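Local coordinates for protein glucose-resistance amylase regulator (Weissella paramesenteroides ATCC 33313, PDB 4RK6) that probably represses or regulates transcription by binding DNA as a LacI-family dimer, and holds glucose in its sugar-binding pocket, at residues V15-I20 / E27-L32; T46-D51 / L75-W80; V92-A97 / E101-V106; M252-D257 / E264-Y269. All coordinates share one frame; numbering follows the deposited sequence.

Interaction 1. Residues V15-I20 / E27-L32; sequences VVVPLI and EIIKGL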
# COMPACT_ATOMS: atom_id res chain seq x y z
N VAL A 15 -12.54 -11.27 -6.97
CA VAL A 15 -12.26 -9.85 -7.17
C VAL A 15 -11.04 -9.80 -8.06
O VAL A 15 -10.08 -10.51 -7.81
CB VAL A 15 -11.95 -9.11 -5.86
CG1 VAL A 15 -11.82 -7.61 -6.10
CG2 VAL A 15 -13.02 -9.39 -4.84
N VAL A 16 -11.11 -8.98 -9.10
CA VAL A 16 -10.02 -8.85 -10.07
C VAL A 16 -9.41 -7.49 -9.83
O VAL A 16 -10.06 -6.45 -9.95
CB VAL A 16 -10.51 -9.01 -11.53
CG1 VAL A 16 -9.36 -8.83 -12.52
CG2 VAL A 16 -11.13 -10.37 -11.75
N VAL A 17 -8.13 -7.51 -9.45
CA VAL A 17 -7.36 -6.32 -9.11
C VAL A 17 -6.24 -6.12 -10.16
O VAL A 17 -5.58 -7.09 -10.54
CB VAL A 17 -6.70 -6.48 -7.73
CG1 VAL A 17 -5.98 -5.21 -7.29
CG2 VAL A 17 -7.75 -6.89 -6.70
N PRO A 18 -6.06 -4.90 -10.64
CA PRO A 18 -4.93 -4.67 -11.56
C PRO A 18 -3.58 -4.85 -10.86
O PRO A 18 -3.44 -4.55 -9.67
CB PRO A 18 -5.11 -3.22 -12.02
CG PRO A 18 -6.00 -2.58 -11.02
CD PRO A 18 -6.77 -3.65 -10.29
N LEU A 19 -2.58 -5.35 -11.59
CA LEU A 19 -1.23 -5.46 -11.02
C LEU A 19 -0.72 -4.10 -10.53
O LEU A 19 -0.10 -4.01 -9.47
CB LEU A 19 -0.24 -6.06 -12.02
CG LEU A 19 0.13 -7.54 -11.86
CD1 LEU A 19 1.32 -7.83 -12.76
CD2 LEU A 19 0.45 -7.93 -10.41
N ILE A 20 -0.99 -3.06 -11.31
CA ILE A 20 -0.60 -1.69 -10.98
C ILE A 20 -1.79 -0.93 -10.39
O ILE A 20 -2.69 -0.50 -11.11
CB ILE A 20 -0.09 -0.96 -12.25
CG1 ILE A 20 1.07 -1.72 -12.89
CG2 ILE A 20 0.32 0.47 -11.91
CD1 ILE A 20 1.30 -1.38 -14.35
N GLU A 27 -8.56 -1.13 0.53
CA GLU A 27 -9.70 -0.53 1.25
C GLU A 27 -11.04 -1.05 0.71
O GLU A 27 -11.97 -1.33 1.47
CB GLU A 27 -9.66 0.99 1.18
CG GLU A 27 -8.59 1.62 2.06
CD GLU A 27 -8.99 1.62 3.52
OE1 GLU A 27 -9.82 2.48 3.92
OE2 GLU A 27 -8.48 0.76 4.26
N ILE A 28 -11.13 -1.17 -0.60
CA ILE A 28 -12.32 -1.79 -1.20
C ILE A 28 -12.43 -3.23 -0.73
O ILE A 28 -13.50 -3.67 -0.33
CB ILE A 28 -12.30 -1.69 -2.74
CG1 ILE A 28 -12.58 -0.25 -3.17
CG2 ILE A 28 -13.33 -2.65 -3.36
CD1 ILE A 28 -12.52 -0.03 -4.66
N ILE A 29 -11.31 -3.96 -0.72
CA ILE A 29 -11.31 -5.36 -0.34
C ILE A 29 -11.75 -5.54 1.12
O ILE A 29 -12.46 -6.51 1.45
CB ILE A 29 -9.94 -6.01 -0.62
CG1 ILE A 29 -9.78 -6.20 -2.14
CG2 ILE A 29 -9.81 -7.36 0.07
CD1 ILE A 29 -8.39 -6.61 -2.58
N LYS A 30 -11.36 -4.60 1.97
CA LYS A 30 -11.79 -4.63 3.37
C LYS A 30 -13.31 -4.60 3.48
O LYS A 30 -13.88 -5.36 4.26
CB LYS A 30 -11.14 -3.49 4.17
CG LYS A 30 -9.77 -3.89 4.71
CD LYS A 30 -8.86 -2.70 4.99
CE LYS A 30 -7.43 -3.17 5.20
NZ LYS A 30 -6.46 -2.04 5.28
N GLY A 31 -13.95 -3.78 2.66
CA GLY A 31 -15.41 -3.69 2.63
C GLY A 31 -16.06 -4.94 2.08
O GLY A 31 -17.04 -5.46 2.64
N LEU A 32 -15.56 -5.41 0.94
CA LEU A 32 -16.03 -6.66 0.34
C LEU A 32 -15.97 -7.81 1.33
O LEU A 32 -16.91 -8.57 1.49
CB LEU A 32 -15.17 -7.05 -0.85
CG LEU A 32 -15.42 -6.35 -2.17
CD1 LEU A 32 -14.35 -6.83 -3.11
CD2 LEU A 32 -16.81 -6.70 -2.71

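Interaction 2. Residues T46-D51 / L75-W80; sequences TYLDED and LDIPSW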
# COMPACT_ATOMS: atom_id res chain seq x y z
N THR A 46 -7.60 -12.15 -7.32
CA THR A 46 -6.76 -12.49 -8.44
C THR A 46 -6.25 -11.17 -9.02
O THR A 46 -6.91 -10.14 -8.92
CB THR A 46 -7.53 -13.30 -9.52
OG1 THR A 46 -8.61 -12.51 -10.04
CG2 THR A 46 -8.07 -14.60 -8.95
N TYR A 47 -5.05 -11.19 -9.60
CA TYR A 47 -4.49 -10.03 -10.28
C TYR A 47 -4.58 -10.18 -11.79
O TYR A 47 -4.64 -11.30 -12.32
CB TYR A 47 -3.05 -9.76 -9.84
CG TYR A 47 -2.95 -9.30 -8.42
CD1 TYR A 47 -3.21 -7.98 -8.07
CD2 TYR A 47 -2.62 -10.18 -7.40
CE1 TYR A 47 -3.13 -7.54 -6.76
CE2 TYR A 47 -2.54 -9.76 -6.08
CZ TYR A 47 -2.79 -8.44 -5.76
OH TYR A 47 -2.71 -8.01 -4.46
N LEU A 48 -4.65 -9.04 -12.46
CA LEU A 48 -4.78 -9.00 -13.91
C LEU A 48 -3.71 -8.08 -14.48
O LEU A 48 -3.61 -6.91 -14.08
CB LEU A 48 -6.16 -8.47 -14.28
CG LEU A 48 -6.60 -8.75 -15.71
CD1 LEU A 48 -7.16 -10.16 -15.80
CD2 LEU A 48 -7.64 -7.73 -16.15
N ASP A 49 -2.91 -8.61 -15.41
CA ASP A 49 -1.92 -7.77 -16.12
C ASP A 49 -2.46 -7.39 -17.51
O ASP A 49 -3.65 -7.57 -17.77
CB ASP A 49 -0.52 -8.44 -16.16
CG ASP A 49 -0.47 -9.75 -16.93
OD1 ASP A 49 -1.42 -10.09 -17.67
OD2 ASP A 49 0.56 -10.45 -16.79
N GLU A 50 -1.61 -6.85 -18.37
CA GLU A 50 -2.05 -6.31 -19.67
C GLU A 50 -1.93 -7.32 -20.81
O GLU A 50 -2.12 -6.97 -21.97
CB GLU A 50 -1.24 -5.04 -19.99
CG GLU A 50 -2.01 -4.00 -20.79
CD GLU A 50 -3.06 -3.28 -19.97
OE1 GLU A 50 -2.70 -2.69 -18.93
OE2 GLU A 50 -4.24 -3.30 -20.37
N ASP A 51 -1.65 -8.58 -20.49
CA ASP A 51 -1.35 -9.60 -21.49
C ASP A 51 -2.59 -10.43 -21.70
O ASP A 51 -3.00 -11.18 -20.81
CB ASP A 51 -0.20 -10.49 -20.99
CG ASP A 51 0.18 -11.59 -21.98
OD1 ASP A 51 -0.61 -12.54 -22.17
OD2 ASP A 51 1.29 -11.52 -22.55
N LEU A 75 -10.23 -0.29 -14.86
CA LEU A 75 -10.97 0.33 -15.95
C LEU A 75 -10.64 -0.41 -17.25
O LEU A 75 -11.23 -0.14 -18.30
CB LEU A 75 -10.64 1.82 -16.05
N ASP A 76 -9.74 -1.40 -17.16
CA ASP A 76 -9.05 -2.00 -18.31
C ASP A 76 -9.47 -3.45 -18.63
O ASP A 76 -8.75 -4.17 -19.32
CB ASP A 76 -7.54 -1.95 -18.03
CG ASP A 76 -6.73 -1.41 -19.19
OD1 ASP A 76 -7.16 -1.55 -20.36
OD2 ASP A 76 -5.66 -0.83 -18.94
N ILE A 77 -10.65 -3.88 -18.19
CA ILE A 77 -11.05 -5.27 -18.37
C ILE A 77 -11.50 -5.49 -19.81
O ILE A 77 -12.28 -4.69 -20.34
CB ILE A 77 -12.21 -5.65 -17.42
CG1 ILE A 77 -11.81 -5.41 -15.95
CG2 ILE A 77 -12.63 -7.10 -17.63
CD1 ILE A 77 -10.74 -6.35 -15.44
N PRO A 78 -11.04 -6.58 -20.44
CA PRO A 78 -11.51 -6.82 -21.80
C PRO A 78 -13.00 -7.18 -21.86
O PRO A 78 -13.51 -7.90 -21.00
CB PRO A 78 -10.67 -8.01 -22.27
CG PRO A 78 -10.22 -8.67 -21.02
CD PRO A 78 -9.98 -7.54 -20.08
N SER A 79 -13.69 -6.69 -22.88
CA SER A 79 -15.11 -6.98 -23.04
C SER A 79 -15.43 -8.46 -23.05
O SER A 79 -16.47 -8.87 -22.53
CB SER A 79 -15.65 -6.30 -24.31
OG SER A 79 -15.47 -4.90 -24.21
N TRP A 80 -14.56 -9.27 -23.67
CA TRP A 80 -14.80 -10.70 -23.77
C TRP A 80 -14.87 -11.38 -22.39
O TRP A 80 -15.56 -12.36 -22.24
CB TRP A 80 -13.78 -11.43 -24.69
CG TRP A 80 -12.33 -11.31 -24.29
CD1 TRP A 80 -11.38 -10.50 -24.86
CD2 TRP A 80 -11.66 -12.04 -23.25
NE1 TRP A 80 -10.17 -10.66 -24.23
CE2 TRP A 80 -10.31 -11.60 -23.24
CE3 TRP A 80 -12.06 -13.01 -22.33
CZ2 TRP A 80 -9.36 -12.10 -22.33
CZ3 TRP A 80 -11.12 -13.51 -21.42
CH2 TRP A 80 -9.79 -13.04 -21.43

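Interaction 3. Residues V92-A97 / E101-V106; sequences VISLTA and EQISAV. With GLC (alpha-D-glucopyranose), chain C.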
# COMPACT_ATOMS: atom_id res chain seq x y z
N VAL A 92 -21.49 -9.91 -12.57
CA VAL A 92 -20.31 -9.08 -12.74
C VAL A 92 -20.72 -7.69 -12.33
O VAL A 92 -21.72 -7.18 -12.80
CB VAL A 92 -19.79 -9.07 -14.19
CG1 VAL A 92 -18.56 -8.22 -14.32
CG2 VAL A 92 -19.50 -10.49 -14.67
N ILE A 93 -19.95 -7.10 -11.42
CA ILE A 93 -20.21 -5.78 -10.91
C ILE A 93 -18.90 -5.01 -10.91
O ILE A 93 -17.88 -5.56 -10.52
CB ILE A 93 -20.81 -5.84 -9.50
CG1 ILE A 93 -22.20 -6.49 -9.56
CG2 ILE A 93 -20.89 -4.45 -8.89
CD1 ILE A 93 -22.73 -6.91 -8.21
N SER A 94 -18.91 -3.77 -11.39
CA SER A 94 -17.69 -2.96 -11.40
C SER A 94 -17.69 -1.91 -10.28
O SER A 94 -18.73 -1.40 -9.87
CB SER A 94 -17.43 -2.34 -12.77
OG SER A 94 -18.42 -1.42 -13.15
N LEU A 95 -16.48 -1.63 -9.78
CA LEU A 95 -16.28 -0.78 -8.62
C LEU A 95 -15.34 0.37 -8.94
O LEU A 95 -14.25 0.16 -9.47
CB LEU A 95 -15.72 -1.62 -7.47
CG LEU A 95 -16.72 -2.52 -6.70
CD1 LEU A 95 -17.39 -3.56 -7.55
CD2 LEU A 95 -15.97 -3.20 -5.57
N THR A 96 -15.80 1.58 -8.66
CA THR A 96 -15.09 2.85 -8.90
C THR A 96 -15.05 3.24 -10.37
O THR A 96 -14.46 4.23 -10.75
CB THR A 96 -13.66 2.88 -8.29
OG1 THR A 96 -12.73 2.21 -9.14
CG2 THR A 96 -13.64 2.29 -6.90
N ALA A 97 -15.76 2.48 -11.20
CA ALA A 97 -15.72 2.67 -12.63
C ALA A 97 -16.93 1.98 -13.24
O ALA A 97 -17.37 0.95 -12.75
CB ALA A 97 -14.43 2.07 -13.18
N GLU A 101 -22.16 -0.98 -19.94
CA GLU A 101 -23.61 -0.79 -19.87
C GLU A 101 -24.41 -2.05 -19.48
O GLU A 101 -25.55 -1.95 -19.02
CB GLU A 101 -24.11 -0.23 -21.23
CG GLU A 101 -23.89 -1.14 -22.45
CD GLU A 101 -22.44 -1.26 -22.92
OE1 GLU A 101 -22.12 -2.22 -23.65
OE2 GLU A 101 -21.60 -0.40 -22.57
N GLN A 102 -23.79 -3.21 -19.66
CA GLN A 102 -24.40 -4.49 -19.35
C GLN A 102 -24.43 -4.82 -17.86
O GLN A 102 -25.12 -5.75 -17.46
CB GLN A 102 -23.62 -5.63 -20.03
CG GLN A 102 -23.57 -5.59 -21.56
CD GLN A 102 -22.47 -6.49 -22.08
OE1 GLN A 102 -21.29 -6.26 -21.81
NE2 GLN A 102 -22.84 -7.55 -22.77
N ILE A 103 -23.65 -4.09 -17.06
CA ILE A 103 -23.47 -4.46 -15.66
C ILE A 103 -23.70 -3.31 -14.69
O ILE A 103 -23.63 -2.16 -15.07
CB ILE A 103 -22.06 -5.04 -15.42
CG1 ILE A 103 -20.95 -4.00 -15.52
CG2 ILE A 103 -21.80 -6.23 -16.34
CD1 ILE A 103 -19.59 -4.58 -15.16
N SER A 104 -23.95 -3.65 -13.43
CA SER A 104 -24.10 -2.63 -12.40
C SER A 104 -22.74 -2.14 -11.92
O SER A 104 -21.72 -2.80 -12.09
CB SER A 104 -24.90 -3.16 -11.21
OG SER A 104 -26.24 -3.43 -11.59
N ALA A 105 -22.74 -0.97 -11.30
CA ALA A 105 -21.49 -0.36 -10.85
C ALA A 105 -21.74 0.33 -9.54
O ALA A 105 -22.78 0.91 -9.35
CB ALA A 105 -20.98 0.65 -11.85
N VAL A 106 -20.73 0.32 -8.67
CA VAL A 106 -20.78 1.11 -7.46
C VAL A 106 -19.54 2.00 -7.44
O VAL A 106 -18.41 1.48 -7.61
CB VAL A 106 -20.78 0.23 -6.20
CG1 VAL A 106 -20.91 1.12 -4.96
CG2 VAL A 106 -21.92 -0.80 -6.26
C1 GLC C . -8.66 4.33 -9.76
C2 GLC C . -10.05 4.57 -9.18
C3 GLC C . -10.27 6.01 -8.74
C4 GLC C . -9.07 6.48 -7.92
C5 GLC C . -7.83 6.39 -8.81
C6 GLC C . -6.57 6.83 -8.07
O1 GLC C . -8.70 4.73 -11.08
O2 GLC C . -11.06 4.26 -10.14
O3 GLC C . -11.45 5.99 -7.95
O4 GLC C . -9.30 7.78 -7.45
O5 GLC C . -7.59 5.06 -9.19
O6 GLC C . -6.32 6.01 -6.96
O HOH W 1 -24.35 -6.45 -12.73
O HOH W 2 -20.59 -0.66 -15.20

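Interaction 4. Residues M252-D257 / E264-Y269; sequences MQLFLD and EPQIIY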
# COMPACT_ATOMS: atom_id res chain seq x y z
N MSE A 252 -21.10 -5.82 -2.79
CA MSE A 252 -21.43 -7.17 -2.34
C MSE A 252 -22.91 -7.23 -2.00
O MSE A 252 -23.59 -8.21 -2.34
CB MSE A 252 -20.53 -7.59 -1.18
CG MSE A 252 -20.75 -9.03 -0.75
SE MSE A 252 -20.45 -10.36 -2.15
CE MSE A 252 -21.24 -11.94 -1.26
N GLN A 253 -23.43 -6.19 -1.37
CA GLN A 253 -24.86 -6.19 -1.02
C GLN A 253 -25.77 -6.21 -2.25
O GLN A 253 -26.83 -6.84 -2.25
CB GLN A 253 -25.23 -4.98 -0.16
CG GLN A 253 -26.53 -5.20 0.60
CD GLN A 253 -26.40 -6.35 1.56
OE1 GLN A 253 -25.41 -6.46 2.30
NE2 GLN A 253 -27.40 -7.23 1.56
N LEU A 254 -25.36 -5.49 -3.29
CA LEU A 254 -26.07 -5.52 -4.55
C LEU A 254 -26.17 -6.95 -5.08
O LEU A 254 -27.26 -7.40 -5.49
CB LEU A 254 -25.39 -4.59 -5.55
CG LEU A 254 -26.11 -4.29 -6.86
CD1 LEU A 254 -27.40 -3.55 -6.56
CD2 LEU A 254 -25.20 -3.44 -7.74
N PHE A 255 -25.07 -7.68 -5.02
CA PHE A 255 -25.06 -9.07 -5.48
C PHE A 255 -25.98 -9.92 -4.60
O PHE A 255 -26.81 -10.71 -5.12
CB PHE A 255 -23.64 -9.65 -5.51
CG PHE A 255 -23.59 -11.14 -5.67
CD1 PHE A 255 -24.03 -11.74 -6.84
CD2 PHE A 255 -23.13 -11.95 -4.65
CE1 PHE A 255 -24.03 -13.12 -6.99
CE2 PHE A 255 -23.10 -13.33 -4.80
CZ PHE A 255 -23.55 -13.92 -5.97
N LEU A 256 -25.83 -9.78 -3.29
CA LEU A 256 -26.65 -10.57 -2.36
C LEU A 256 -28.15 -10.29 -2.53
O LEU A 256 -28.97 -11.19 -2.37
CB LEU A 256 -26.23 -10.32 -0.92
CG LEU A 256 -24.84 -10.84 -0.55
CD1 LEU A 256 -24.41 -10.29 0.80
CD2 LEU A 256 -24.80 -12.36 -0.58
N ASP A 257 -28.50 -9.05 -2.85
CA ASP A 257 -29.90 -8.62 -2.91
C ASP A 257 -30.55 -8.91 -4.26
O ASP A 257 -31.77 -8.81 -4.36
CB ASP A 257 -30.00 -7.13 -2.63
CG ASP A 257 -29.75 -6.78 -1.18
OD1 ASP A 257 -29.66 -7.67 -0.33
OD2 ASP A 257 -29.66 -5.56 -0.90
N GLU A 264 -32.62 -3.35 -15.60
CA GLU A 264 -32.00 -4.24 -14.62
C GLU A 264 -30.67 -3.69 -14.04
O GLU A 264 -30.54 -3.60 -12.82
CB GLU A 264 -31.80 -5.64 -15.23
CG GLU A 264 -31.35 -6.70 -14.24
CD GLU A 264 -32.32 -6.87 -13.09
OE1 GLU A 264 -31.91 -6.64 -11.93
OE2 GLU A 264 -33.49 -7.21 -13.34
N PRO A 265 -29.69 -3.32 -14.90
CA PRO A 265 -28.40 -2.84 -14.36
C PRO A 265 -28.48 -1.43 -13.78
O PRO A 265 -29.16 -0.58 -14.35
CB PRO A 265 -27.47 -2.86 -15.59
CG PRO A 265 -28.27 -3.47 -16.71
CD PRO A 265 -29.71 -3.23 -16.36
N GLN A 266 -27.78 -1.16 -12.67
CA GLN A 266 -27.83 0.18 -12.08
C GLN A 266 -26.45 0.76 -11.72
O GLN A 266 -25.48 0.04 -11.69
CB GLN A 266 -28.76 0.20 -10.86
CG GLN A 266 -28.52 -0.86 -9.81
CD GLN A 266 -29.49 -0.75 -8.63
OE1 GLN A 266 -29.99 -1.75 -8.12
NE2 GLN A 266 -29.76 0.48 -8.20
N ILE A 267 -26.40 2.06 -11.49
CA ILE A 267 -25.22 2.72 -10.97
C ILE A 267 -25.59 3.26 -9.59
O ILE A 267 -26.56 4.02 -9.46
CB ILE A 267 -24.75 3.89 -11.87
CG1 ILE A 267 -24.37 3.36 -13.26
CG2 ILE A 267 -23.56 4.59 -11.26
CD1 ILE A 267 -23.99 4.45 -14.24
N ILE A 268 -24.83 2.87 -8.58
CA ILE A 268 -25.05 3.38 -7.22
C ILE A 268 -23.87 4.28 -6.88
O ILE A 268 -22.72 3.85 -6.98
CB ILE A 268 -25.17 2.25 -6.21
CG1 ILE A 268 -26.41 1.39 -6.55
CG2 ILE A 268 -25.30 2.80 -4.80
CD1 ILE A 268 -26.42 0.05 -5.86
N TYR A 269 -24.18 5.53 -6.53
CA TYR A 269 -23.17 6.52 -6.18
C TYR A 269 -23.01 6.55 -4.68
O TYR A 269 -24.01 6.63 -3.94
CB TYR A 269 -23.51 7.90 -6.73
CG TYR A 269 -23.47 7.99 -8.23
CD1 TYR A 269 -22.28 7.82 -8.92
CD2 TYR A 269 -24.63 8.21 -8.98
CE1 TYR A 269 -22.23 7.87 -10.30
CE2 TYR A 269 -24.59 8.27 -10.35
CZ TYR A 269 -23.39 8.10 -11.00
OH TYR A 269 -23.34 8.16 -12.37

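Interaction 1. Residues V15-I20 / E27-L32
The carbonyl oxygen of Val15 is gripped twice by Thr46 of the neighbouring strand 42-48, through the backbone N and, weakly, through the hydroxyl OG1. This holds in place the part of the strand whose Val15 side chain faces Leu32 of the helix. Val15 and Leu32 meet tip to tip: Val15 CG2 lies 3.4 Å from Leu32 CD1, closer than two methyl groups usually come, while Val15 CG1 stands beside the same CD1 at 4.0 Å. One leucine methyl is thus held against both branches of the valine. Strand 12-18 and helix 24-39 are the first two elements of a beta-alpha-beta crossover that ends in strand 42-48, part of the periplasmic binding protein-like fold of LacI-type regulators. Two residues along the strand, Val17 CG2 touches Ile29 CD1 more loosely, at 4.2 Å, the two side chains crossing at about a right angle. Ile29 reaches the strand because its CG1 leaves opposite the carbonyl carbon (chi1 -73°) and the chain then runs out nearly straight to CD1. On the helix, Leu32 N donates to Ile28 O at 3.0 Å. Leu32 also packs on Phe71 and Met252, while Ile29 leans on Tyr47 of the second subunit.

Interaction 2. Residues T46-D51 / L75-W80
Leu48 and Ile77 meet through their end methyls, with Leu48 CD2 only 3.5 Å from Ile77 CD1, a tight carbon pair, and the two side chains run obliquely across one another. The CB of Leu48, at the end of strand 42-48, is directed toward the other segment. That of Ile77 is not: it faces away, and the bend at chi2 (-68°) swings CD1 back to the leucine. Val16 of strand 12-18 touches both residues, so this end of the contact is buried against the sheet. Further out, in the loops beyond the strand ends of this periplasmic binding protein-like fold, Glu50 and Asp76 cross at about a right angle. Their carboxylate planes are turned 52° apart, and Glu50 OE2 sits 3.2 Å from Asp76 OD2. Just before Glu50, Asp49 closes an Asx turn: the N-H of Asp51 reaches Asp49 OD1 at 3.2 Å from above the carboxylate plane. Asp51 in turn caps helix 52-64 by taking the N-H of His54 on its OD1, and Asp49 OD2 binds His54 ND1. The two halves of the contact therefore differ in chemistry. The methyl pair is close apolar packing, whereas Glu50 and Asp76 bring two acceptors together with no hydrogen bond between them. Glu50 is poorly ordered, so the exact closeness is uncertain; if real, it would tend to favour protonation of one carboxylate.

Interaction 3. Residues V92-A97 / E101-V106
Thr96 N donates to Val106 O at 2.8 Å, nearly straight at 171°, and this bond ties the end of strand 91-95 to strand 104-108. The two are parallel neighbours in the sheet of a periplasmic binding protein-like fold. Ser94 bonds through both its backbone N and its backbone O: Ser94 N reaches Ser104 O at 3.1 Å, and Ser94 O receives the N-H of Val106 at 2.9 Å. One step back along the strands the pattern breaks, since Val92 O and Ser104 N are 4.2 Å apart. A water fills in, donating to Val92 O at 2.7 Å and accepting from Ser104 N. Past the strand, the backbone turns at Thr96, whose phi is positive. There the hydroxyl of Ser94 donates to Ala97 O at 2.6 Å and accepts from a second water, and weakly from the N-H of Leu99, holding the turn in place. Thr96 OG1 gives its proton to Leu95 O. The same Thr96 OG1 accepts from O2 of the bound glucose at 2.8 Å. Asp225, Arg145, Thr22 and Gln242 also bond the sugar. Packing takes over beyond these polar groups. Ala105 CB lies against the Ser94 hydroxyl. Ile103 takes the cramped rotamer, with CG1 between backbone N and carbonyl carbon (chi1 70°), and from there its CD1 rests 3.9 Å from Val92 CG1.

Interaction 4. Residues M252-D257 / E264-Y269
Apolar contact comes first here: Leu254 on helix 244-257 and Ile268 on strand 267-275 reach toward each other tip to tip. Ile268 CD1 lies 3.8 Å from Leu254 CD1 and 4.1 Å from Leu254 CD2, so the isoleucine methyl sits over the fork of the leucine. Leu254 extends to the strand because its CG is trans to the backbone N (chi1 -170°). Leu254 also packs on Ser104 of strand 104-108.

The second kind of contact joins a methyl to an amide. Gln266 runs out extended and passes Leu254 in the opposite direction, bringing its OE1 to 3.5 Å from Leu254 CD1. This is van der Waals contact, and it sets a polar side chain alongside a leucine methyl near the surface.

No hydrogen bond crosses between the two segments; the polar bonds lie within the helix or lead from 264-269 to strand 104-108. On the helix, Leu256 N donates to Met252 O at 2.9 Å and Asp257 N to Gln253 O at 2.8 Å. One turn apart, Gln253 NE2 also donates to Asp257 OD1 at 3.0 Å, approaching from above the carboxylate plane but staying close to the plane of its own amide. From the other segment, Gln266 N bonds the Ser104 hydroxyl, and the backbones of Gln266 and Ile268 pair with strand 104-108.

Each segment thus has its own backbone bonds, and the contact lays helix 244-257 against strand 267-275 of the sheet, near the surface, as in the alpha/beta layering of the periplasmic binding protein-like fold.

How the interactions relate
All four contacts reach the same sheet. Interactions 1 and 2 are stitched together by backbone bonds between adjacent strands, Val17 O to Leu48 N and Val17 N to Thr46 O, each 2.9 Å, and both touch the second subunit. Interactions 3 and 4, with centres about 8 Å apart, join in the same way through Ala105 O and Ile268 N at 2.9 Å. Helix 24-39 links the two groups: Ile28 CD1 rests 3.4 Å from Thr96 CG2, and Leu32 CD2 lies 4.1 Å from Met252 CB. Thr96 of interaction 3 binds the glucose directly, whereas the side chains of Val17 and Asp76 are about 10 Å from it. Interaction 4 lies outermost, about 22 Å centre to centre from interaction 2.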